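Local coordinates for protein RNA-dependent RNA Polymerase (Bombyx mori cytoplasmic polyhedrosis virus, PDB 6TZ0) that catalyses RNA-templated RNA synthesis, making plus strands by fully conservative transcription of the double-stranded viral genome and probably, after core assembly, complementary minus strands, at residues L875-V878 against S879-E883; Y1178-F1181 against S1182-I1186; M1200-H1203 against P1204-A1208. All coordinates share one frame; numbering follows the deposited sequence.

Contact 1 of 3, residues L875-V878 against S879-E883; sequences LYDV and SNIRE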
loop_
_atom_site.group_PDB
_atom_site.type_symbol
_atom_site.label_atom_id
_atom_site.label_comp_id
_atom_site.label_asym_id
_atom_site.label_seq_id
_atom_site.Cartn_x
_atom_site.Cartn_y
_atom_site.Cartn_z
ATOM N N LEU A 875 -32.841 -26.334 -13.922
ATOM C CA LEU A 875 -34.184 -26.190 -14.479
ATOM C C LEU A 875 -34.613 -27.434 -15.238
ATOM O O LEU A 875 -35.792 -27.801 -15.221
ATOM C CB LEU A 875 -34.238 -24.993 -15.425
ATOM C CG LEU A 875 -33.946 -23.581 -14.932
ATOM C CD1 LEU A 875 -33.929 -22.631 -16.119
ATOM C CD2 LEU A 875 -34.966 -23.146 -13.910
ATOM N N TYR A 876 -33.672 -28.091 -15.904
ATOM C CA TYR A 876 -33.950 -29.300 -16.657
ATOM C C TYR A 876 -33.835 -30.547 -15.802
ATOM O O TYR A 876 -34.525 -31.536 -16.067
ATOM C CB TYR A 876 -32.995 -29.383 -17.845
ATOM C CG TYR A 876 -33.223 -28.295 -18.859
ATOM C CD1 TYR A 876 -34.172 -28.445 -19.857
ATOM C CD2 TYR A 876 -32.513 -27.104 -18.801
ATOM C CE1 TYR A 876 -34.390 -27.453 -20.786
ATOM C CE2 TYR A 876 -32.729 -26.103 -19.721
ATOM C CZ TYR A 876 -33.671 -26.286 -20.711
ATOM O OH TYR A 876 -33.900 -25.300 -21.635
ATOM N N ASP A 877 -32.983 -30.511 -14.776
ATOM C CA ASP A 877 -32.864 -31.629 -13.849
ATOM C C ASP A 877 -34.132 -31.790 -13.020
ATOM O O ASP A 877 -34.544 -32.917 -12.725
ATOM C CB ASP A 877 -31.647 -31.420 -12.947
ATOM C CG ASP A 877 -31.222 -32.682 -12.221
ATOM O OD1 ASP A 877 -31.805 -33.756 -12.468
ATOM O OD2 ASP A 877 -30.299 -32.597 -11.384
ATOM N N VAL A 878 -34.774 -30.678 -12.645
ATOM C CA VAL A 878 -36.059 -30.769 -11.951
ATOM C C VAL A 878 -37.146 -31.295 -12.893
ATOM O O VAL A 878 -38.046 -32.033 -12.471
ATOM C CB VAL A 878 -36.403 -29.397 -11.329
ATOM C CG1 VAL A 878 -37.794 -29.365 -10.738
ATOM C CG2 VAL A 878 -35.421 -29.076 -10.231
ATOM N N SER A 879 -37.022 -31.022 -14.192
ATOM C CA SER A 879 -37.989 -31.446 -15.198
ATOM C C SER A 879 -37.828 -32.910 -15.636
ATOM O O SER A 879 -38.383 -33.263 -16.685
ATOM C CB SER A 879 -37.898 -30.536 -16.423
ATOM O OG SER A 879 -38.223 -29.202 -16.086
ATOM N N ASN A 880 -37.107 -33.735 -14.864
ATOM C CA ASN A 880 -36.887 -35.168 -15.103
ATOM C C ASN A 880 -36.229 -35.397 -16.468
ATOM O O ASN A 880 -36.829 -35.887 -17.425
ATOM C CB ASN A 880 -38.176 -35.984 -14.951
ATOM C CG ASN A 880 -37.902 -37.463 -14.750
ATOM O OD1 ASN A 880 -36.753 -37.901 -14.746
ATOM N ND2 ASN A 880 -38.961 -38.238 -14.565
ATOM N N ILE A 881 -34.965 -34.983 -16.508
ATOM C CA ILE A 881 -34.170 -34.936 -17.731
ATOM C C ILE A 881 -33.952 -36.331 -18.325
ATOM O O ILE A 881 -33.839 -36.486 -19.544
ATOM C CB ILE A 881 -32.856 -34.201 -17.405
ATOM C CG1 ILE A 881 -31.952 -34.005 -18.610
ATOM C CG2 ILE A 881 -32.150 -34.846 -16.231
ATOM C CD1 ILE A 881 -30.889 -33.014 -18.304
ATOM N N ARG A 882 -33.930 -37.368 -17.483
ATOM C CA ARG A 882 -33.855 -38.740 -17.983
ATOM C C ARG A 882 -35.132 -39.116 -18.729
ATOM O O ARG A 882 -35.081 -39.698 -19.825
ATOM C CB ARG A 882 -33.595 -39.681 -16.802
ATOM C CG ARG A 882 -33.252 -41.137 -17.111
ATOM C CD ARG A 882 -34.489 -42.035 -17.098
ATOM N NE ARG A 882 -35.247 -41.917 -15.857
ATOM C CZ ARG A 882 -36.527 -42.256 -15.733
ATOM N NH1 ARG A 882 -37.194 -42.725 -16.779
ATOM N NH2 ARG A 882 -37.143 -42.116 -14.569
ATOM N N GLU A 883 -36.288 -38.792 -18.144
ATOM C CA GLU A 883 -37.553 -38.997 -18.841
ATOM C C GLU A 883 -37.645 -38.108 -20.069
ATOM O O GLU A 883 -38.165 -38.524 -21.109
ATOM C CB GLU A 883 -38.726 -38.739 -17.903
ATOM C CG GLU A 883 -40.077 -39.020 -18.520
ATOM C CD GLU A 883 -41.219 -38.787 -17.563
ATOM O OE1 GLU A 883 -40.954 -38.404 -16.406
ATOM O OE2 GLU A 883 -42.382 -38.985 -17.971
#
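Ser879 OG donates a hydrogen bond to Leu875 O, 2.9 Å away, where the chain turns from helix 873-878 into helix 881-886. This tight helix-to-helix turn belongs to the C-terminal region of the polymerase. The hydroxyl lies in the plane of the Leu875 carbonyl, with a C=O...OG angle of 158°. It gets there because chi1 of -62° sets OG beside the serine's own backbone N and directs it back over the preceding turn. The backbone bonds around it are weaker: Ser879 N to Tyr876 O spans 3.2 Å at an N-H...O angle of only 120°, and Asn880 N to Asp877 O is a long 3.4 Å. Asn880, with positive phi, then leaves helical geometry and occupies the N-cap position of the next helix. Ile881 comes back against the first helix, its CB 3.4 Å from Tyr876 O and its CD1 4.2 Å from Tyr876 CB. Further out, the polar groups are anchored elsewhere: Tyr876 OH is hydrogen-bonded to Asp1017, Asp877 OD1 forms a salt bridge with Arg852, and Ser879 OG also bonds the backbone N of Asp893. Within the turn, the Ile881 and Asp877 side chains meet at a slant, methyl CG2 of Ile881 3.9 Å from Asp877 OD1.

Contact 2 of 3, residues Y1178-F1181 against S1182-I1186; sequences YNIF and SYLHI
Helix 1174-1188 runs without a break through this contact, and four successive i to i+4 backbone bonds, from Ser1182 N to Tyr1178 O through His1185 N to Phe1181 O, measure 2.9 to 3.0 Å. Asn1179 O is gripped twice: Tyr1183 N reaches it at 2.9 Å and Ser1182 OG at 2.8 Å, both from the same face of the carbonyl plane. The hydroxyl sits above that plane, not on a lone pair, and meets the C=O at 110°. Its chi1 of 63° tucks OG between the serine's own N and carbonyl carbon, folding it against the helix. The helix is the crossover of a beta-alpha-beta unit between parallel strands 1162-1163 and 1196-1202, and its faces serve different neighbours. On one, Ile1180 and Leu1184 lie side by side and point the same way, CG2 of the first 3.9 Å from CD1 of the second; both rest on Tyr1141. Elsewhere the aromatic rings carry the packing: Phe1181 stacks on Tyr1022 and meets Tyr1139 edge-to-face, while His1185 stacks on Phe1024. Tyr1183 OH is hydrogen-bonded to the backbone O of Ser1152.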
loop_
_atom_site.group_PDB
_atom_site.type_symbol
_atom_site.label_atom_id
_atom_site.label_comp_id
_atom_site.label_asym_id
_atom_site.label_seq_id
_atom_site.Cartn_x
_atom_site.Cartn_y
_atom_site.Cartn_z
ATOM N N TYR A 1178 -17.587 -33.588 -23.909
ATOM C CA TYR A 1178 -18.058 -34.693 -23.081
ATOM C C TYR A 1178 -17.177 -34.870 -21.851
ATOM O O TYR A 1178 -17.665 -35.296 -20.797
ATOM C CB TYR A 1178 -18.087 -35.986 -23.892
ATOM C CG TYR A 1178 -19.012 -36.002 -25.091
ATOM C CD1 TYR A 1178 -20.064 -35.104 -25.212
ATOM C CD2 TYR A 1178 -18.797 -36.896 -26.133
ATOM C CE1 TYR A 1178 -20.886 -35.116 -26.321
ATOM C CE2 TYR A 1178 -19.609 -36.911 -27.244
ATOM C CZ TYR A 1178 -20.651 -36.018 -27.332
ATOM O OH TYR A 1178 -21.472 -36.031 -28.431
ATOM N N ASN A 1179 -15.885 -34.539 -21.966
ATOM C CA ASN A 1179 -15.008 -34.539 -20.798
ATOM C C ASN A 1179 -15.440 -33.495 -19.781
ATOM O O ASN A 1179 -15.388 -33.737 -18.573
ATOM C CB ASN A 1179 -13.562 -34.286 -21.215
ATOM C CG ASN A 1179 -12.949 -35.457 -21.929
ATOM O OD1 ASN A 1179 -13.205 -36.606 -21.585
ATOM N ND2 ASN A 1179 -12.111 -35.175 -22.912
ATOM N N ILE A 1180 -15.877 -32.328 -20.257
ATOM C CA ILE A 1180 -16.395 -31.293 -19.366
ATOM C C ILE A 1180 -17.694 -31.743 -18.710
ATOM O O ILE A 1180 -17.905 -31.511 -17.511
ATOM C CB ILE A 1180 -16.551 -29.971 -20.142
ATOM C CG1 ILE A 1180 -15.174 -29.355 -20.384
ATOM C CG2 ILE A 1180 -17.482 -28.996 -19.452
ATOM C CD1 ILE A 1180 -15.191 -28.173 -21.275
ATOM N N PHE A 1181 -18.570 -32.404 -19.483
ATOM C CA PHE A 1181 -19.803 -32.985 -18.939
ATOM C C PHE A 1181 -19.516 -33.935 -17.786
ATOM O O PHE A 1181 -20.056 -33.777 -16.680
ATOM C CB PHE A 1181 -20.565 -33.750 -20.022
ATOM C CG PHE A 1181 -21.262 -32.889 -21.025
ATOM C CD1 PHE A 1181 -21.343 -31.518 -20.871
ATOM C CD2 PHE A 1181 -21.888 -33.476 -22.107
ATOM C CE1 PHE A 1181 -22.003 -30.750 -21.797
ATOM C CE2 PHE A 1181 -22.555 -32.716 -23.029
ATOM C CZ PHE A 1181 -22.619 -31.349 -22.869
ATOM N N SER A 1182 -18.625 -34.896 -18.023
ATOM C CA SER A 1182 -18.275 -35.877 -17.003
ATOM C C SER A 1182 -17.577 -35.236 -15.808
ATOM O O SER A 1182 -17.872 -35.580 -14.659
ATOM C CB SER A 1182 -17.405 -36.957 -17.631
ATOM O OG SER A 1182 -16.192 -36.401 -18.090
ATOM N N TYR A 1183 -16.696 -34.265 -16.055
ATOM C CA TYR A 1183 -15.921 -33.637 -14.986
ATOM C C TYR A 1183 -16.805 -32.824 -14.052
ATOM O O TYR A 1183 -16.712 -32.952 -12.822
ATOM C CB TYR A 1183 -14.840 -32.758 -15.610
ATOM C CG TYR A 1183 -13.994 -31.973 -14.643
ATOM C CD1 TYR A 1183 -13.053 -32.604 -13.849
ATOM C CD2 TYR A 1183 -14.097 -30.595 -14.570
ATOM C CE1 TYR A 1183 -12.268 -31.891 -12.984
ATOM C CE2 TYR A 1183 -13.318 -29.873 -13.709
ATOM C CZ TYR A 1183 -12.405 -30.527 -12.920
ATOM O OH TYR A 1183 -11.619 -29.808 -12.056
ATOM N N LEU A 1184 -17.676 -31.992 -14.622
ATOM C CA LEU A 1184 -18.576 -31.185 -13.810
ATOM C C LEU A 1184 -19.618 -32.034 -13.097
ATOM O O LEU A 1184 -20.001 -31.704 -11.970
ATOM C CB LEU A 1184 -19.243 -30.123 -14.680
ATOM C CG LEU A 1184 -18.580 -28.754 -14.848
ATOM C CD1 LEU A 1184 -17.244 -28.814 -15.527
ATOM C CD2 LEU A 1184 -19.497 -27.922 -15.680
ATOM N N HIS A 1185 -20.065 -33.140 -13.708
ATOM C CA HIS A 1185 -20.992 -34.015 -12.996
ATOM C C HIS A 1185 -20.319 -34.735 -11.837
ATOM O O HIS A 1185 -20.940 -34.944 -10.791
ATOM C CB HIS A 1185 -21.611 -35.031 -13.945
ATOM C CG HIS A 1185 -22.589 -35.949 -13.281
ATOM N ND1 HIS A 1185 -22.218 -37.156 -12.731
ATOM C CD2 HIS A 1185 -23.918 -35.828 -13.056
ATOM C CE1 HIS A 1185 -23.277 -37.747 -12.212
ATOM N NE2 HIS A 1185 -24.322 -36.961 -12.393
ATOM N N ILE A 1186 -19.060 -35.135 -12.004
ATOM C CA ILE A 1186 -18.391 -35.855 -10.931
ATOM C C ILE A 1186 -18.053 -34.917 -9.776
ATOM O O ILE A 1186 -18.234 -35.280 -8.610
ATOM C CB ILE A 1186 -17.165 -36.603 -11.480
ATOM C CG1 ILE A 1186 -17.644 -37.772 -12.335
ATOM C CG2 ILE A 1186 -16.300 -37.148 -10.371
ATOM C CD1 ILE A 1186 -16.588 -38.359 -13.211
#

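Contact 3 of 3, residues M1200-H1203 against P1204-A1208; sequences MVLH and PGLIA
Pro1204 begins helix 1204-1211 directly after His1203, the N-cap residue, and lays its CD over one face of the His1203 imidazole. The CH-pi geometry is clear: CD is 3.8 Å from the ring centroid and 22° off the ring normal, displaced toward the rim. CG of His1203 lies beside the histidine's own carbonyl carbon (chi1 -172°), which brings the ring under Pro1204 CD. Gly1205 follows, its N 3.0 Å from His1203 ND1. Leu1206 sends its N to His1203 O at 3.0 Å, but this bond is weak; its CD2 packs on Leu1202 CD2. Ile1207 supplies the sounder bond, from N to the same His1203 O at 3.2 Å, nearly straight and in the carbonyl plane. Its CD1 also packs at 3.8 Å on Leu1202 CD1, the two side chains crossing at about a right angle. The axes of the segments 1200-1202 and 1204-1208 make 74° at this strand-to-helix corner. Strand 1196-1202 runs between strands 1022-1027 and 1162-1163, helix 1174-1188 touches Leu1202 and Ile1207 through Tyr1178, and Ile885 of helix 881-886 contacts His1203.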
loop_
_atom_site.group_PDB
_atom_site.type_symbol
_atom_site.label_atom_id
_atom_site.label_comp_id
_atom_site.label_asym_id
_atom_site.label_seq_id
_atom_site.Cartn_x
_atom_site.Cartn_y
_atom_site.Cartn_z
ATOM N N MET A 1200 -22.522 -42.534 -19.840
ATOM C CA MET A 1200 -23.179 -41.300 -20.243
ATOM C C MET A 1200 -24.192 -41.571 -21.348
ATOM O O MET A 1200 -23.886 -42.257 -22.326
ATOM C CB MET A 1200 -22.147 -40.275 -20.715
ATOM C CG MET A 1200 -22.719 -38.891 -20.969
ATOM S SD MET A 1200 -21.471 -37.685 -21.441
ATOM C CE MET A 1200 -21.184 -38.166 -23.132
ATOM N N VAL A 1201 -25.395 -41.028 -21.186
ATOM C CA VAL A 1201 -26.426 -41.066 -22.213
ATOM C C VAL A 1201 -26.702 -39.639 -22.666
ATOM O O VAL A 1201 -26.627 -38.698 -21.871
ATOM C CB VAL A 1201 -27.710 -41.765 -21.716
ATOM C CG1 VAL A 1201 -27.437 -43.229 -21.473
ATOM C CG2 VAL A 1201 -28.203 -41.143 -20.431
ATOM N N LEU A 1202 -26.985 -39.479 -23.955
ATOM C CA LEU A 1202 -27.188 -38.170 -24.550
ATOM C C LEU A 1202 -28.560 -38.101 -25.200
ATOM O O LEU A 1202 -29.217 -39.117 -25.432
ATOM C CB LEU A 1202 -26.109 -37.853 -25.589
ATOM C CG LEU A 1202 -24.679 -37.733 -25.062
ATOM C CD1 LEU A 1202 -23.703 -37.492 -26.185
ATOM C CD2 LEU A 1202 -24.572 -36.630 -24.043
ATOM N N HIS A 1203 -28.984 -36.883 -25.486
ATOM C CA HIS A 1203 -30.244 -36.540 -26.120
ATOM C C HIS A 1203 -30.031 -36.373 -27.620
ATOM O O HIS A 1203 -28.987 -35.864 -28.039
ATOM C CB HIS A 1203 -30.799 -35.259 -25.501
ATOM C CG HIS A 1203 -32.190 -34.906 -25.927
ATOM N ND1 HIS A 1203 -32.453 -33.967 -26.896
ATOM C CD2 HIS A 1203 -33.395 -35.369 -25.522
ATOM C CE1 HIS A 1203 -33.758 -33.860 -27.066
ATOM N NE2 HIS A 1203 -34.353 -34.702 -26.244
ATOM N N PRO A 1204 -30.969 -36.847 -28.448
ATOM C CA PRO A 1204 -30.799 -36.707 -29.905
ATOM C C PRO A 1204 -30.799 -35.268 -30.382
ATOM O O PRO A 1204 -30.184 -34.961 -31.410
ATOM C CB PRO A 1204 -31.992 -37.492 -30.466
ATOM C CG PRO A 1204 -32.337 -38.456 -29.401
ATOM C CD PRO A 1204 -32.083 -37.746 -28.113
ATOM N N GLY A 1205 -31.464 -34.373 -29.653
ATOM C CA GLY A 1205 -31.337 -32.956 -29.922
ATOM C C GLY A 1205 -29.959 -32.409 -29.624
ATOM O O GLY A 1205 -29.503 -31.487 -30.300
ATOM N N LEU A 1206 -29.268 -32.976 -28.631
ATOM C CA LEU A 1206 -27.890 -32.571 -28.367
ATOM C C LEU A 1206 -26.974 -32.985 -29.511
ATOM O O LEU A 1206 -26.116 -32.205 -29.937
ATOM C CB LEU A 1206 -27.413 -33.165 -27.040
ATOM C CG LEU A 1206 -26.116 -32.714 -26.355
ATOM C CD1 LEU A 1206 -26.297 -32.876 -24.869
ATOM C CD2 LEU A 1206 -24.885 -33.497 -26.789
ATOM N N ILE A 1207 -27.162 -34.203 -30.029
ATOM C CA ILE A 1207 -26.396 -34.675 -31.179
ATOM C C ILE A 1207 -26.703 -33.828 -32.405
ATOM O O ILE A 1207 -25.800 -33.450 -33.162
ATOM C CB ILE A 1207 -26.694 -36.164 -31.433
ATOM C CG1 ILE A 1207 -26.416 -36.989 -30.177
ATOM C CG2 ILE A 1207 -25.868 -36.693 -32.584
ATOM C CD1 ILE A 1207 -24.993 -36.909 -29.701
ATOM N N ALA A 1208 -27.980 -33.485 -32.594
ATOM C CA ALA A 1208 -28.389 -32.661 -33.725
ATOM C C ALA A 1208 -27.869 -31.236 -33.611
ATOM O O ALA A 1208 -27.614 -30.590 -34.630
ATOM C CB ALA A 1208 -29.912 -32.661 -33.840
#

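Overall arrangement
Read from the N terminus, the three contacts are local and in series; none encloses or crosses another. Contact 1 closes the turn between helices 873-878 and 881-886. Far later in the sequence, contact 2 lies within the uninterrupted helix 1174-1188, and contact 3 closes the corner where strand 1196-1202 passes into helix 1204-1211. Contacts 2 and 3 touch: Tyr1178 CG packs 3.6 Å from Met1200 CE, and Phe1181 CE2 is near Leu1206 CD1, joining the crossover helix to its strand and to the last modelled helix. Contact 1 stands apart, its centre about 14 Å from that of contact 3, although Ile885 of helix 881-886 reaches Val1201.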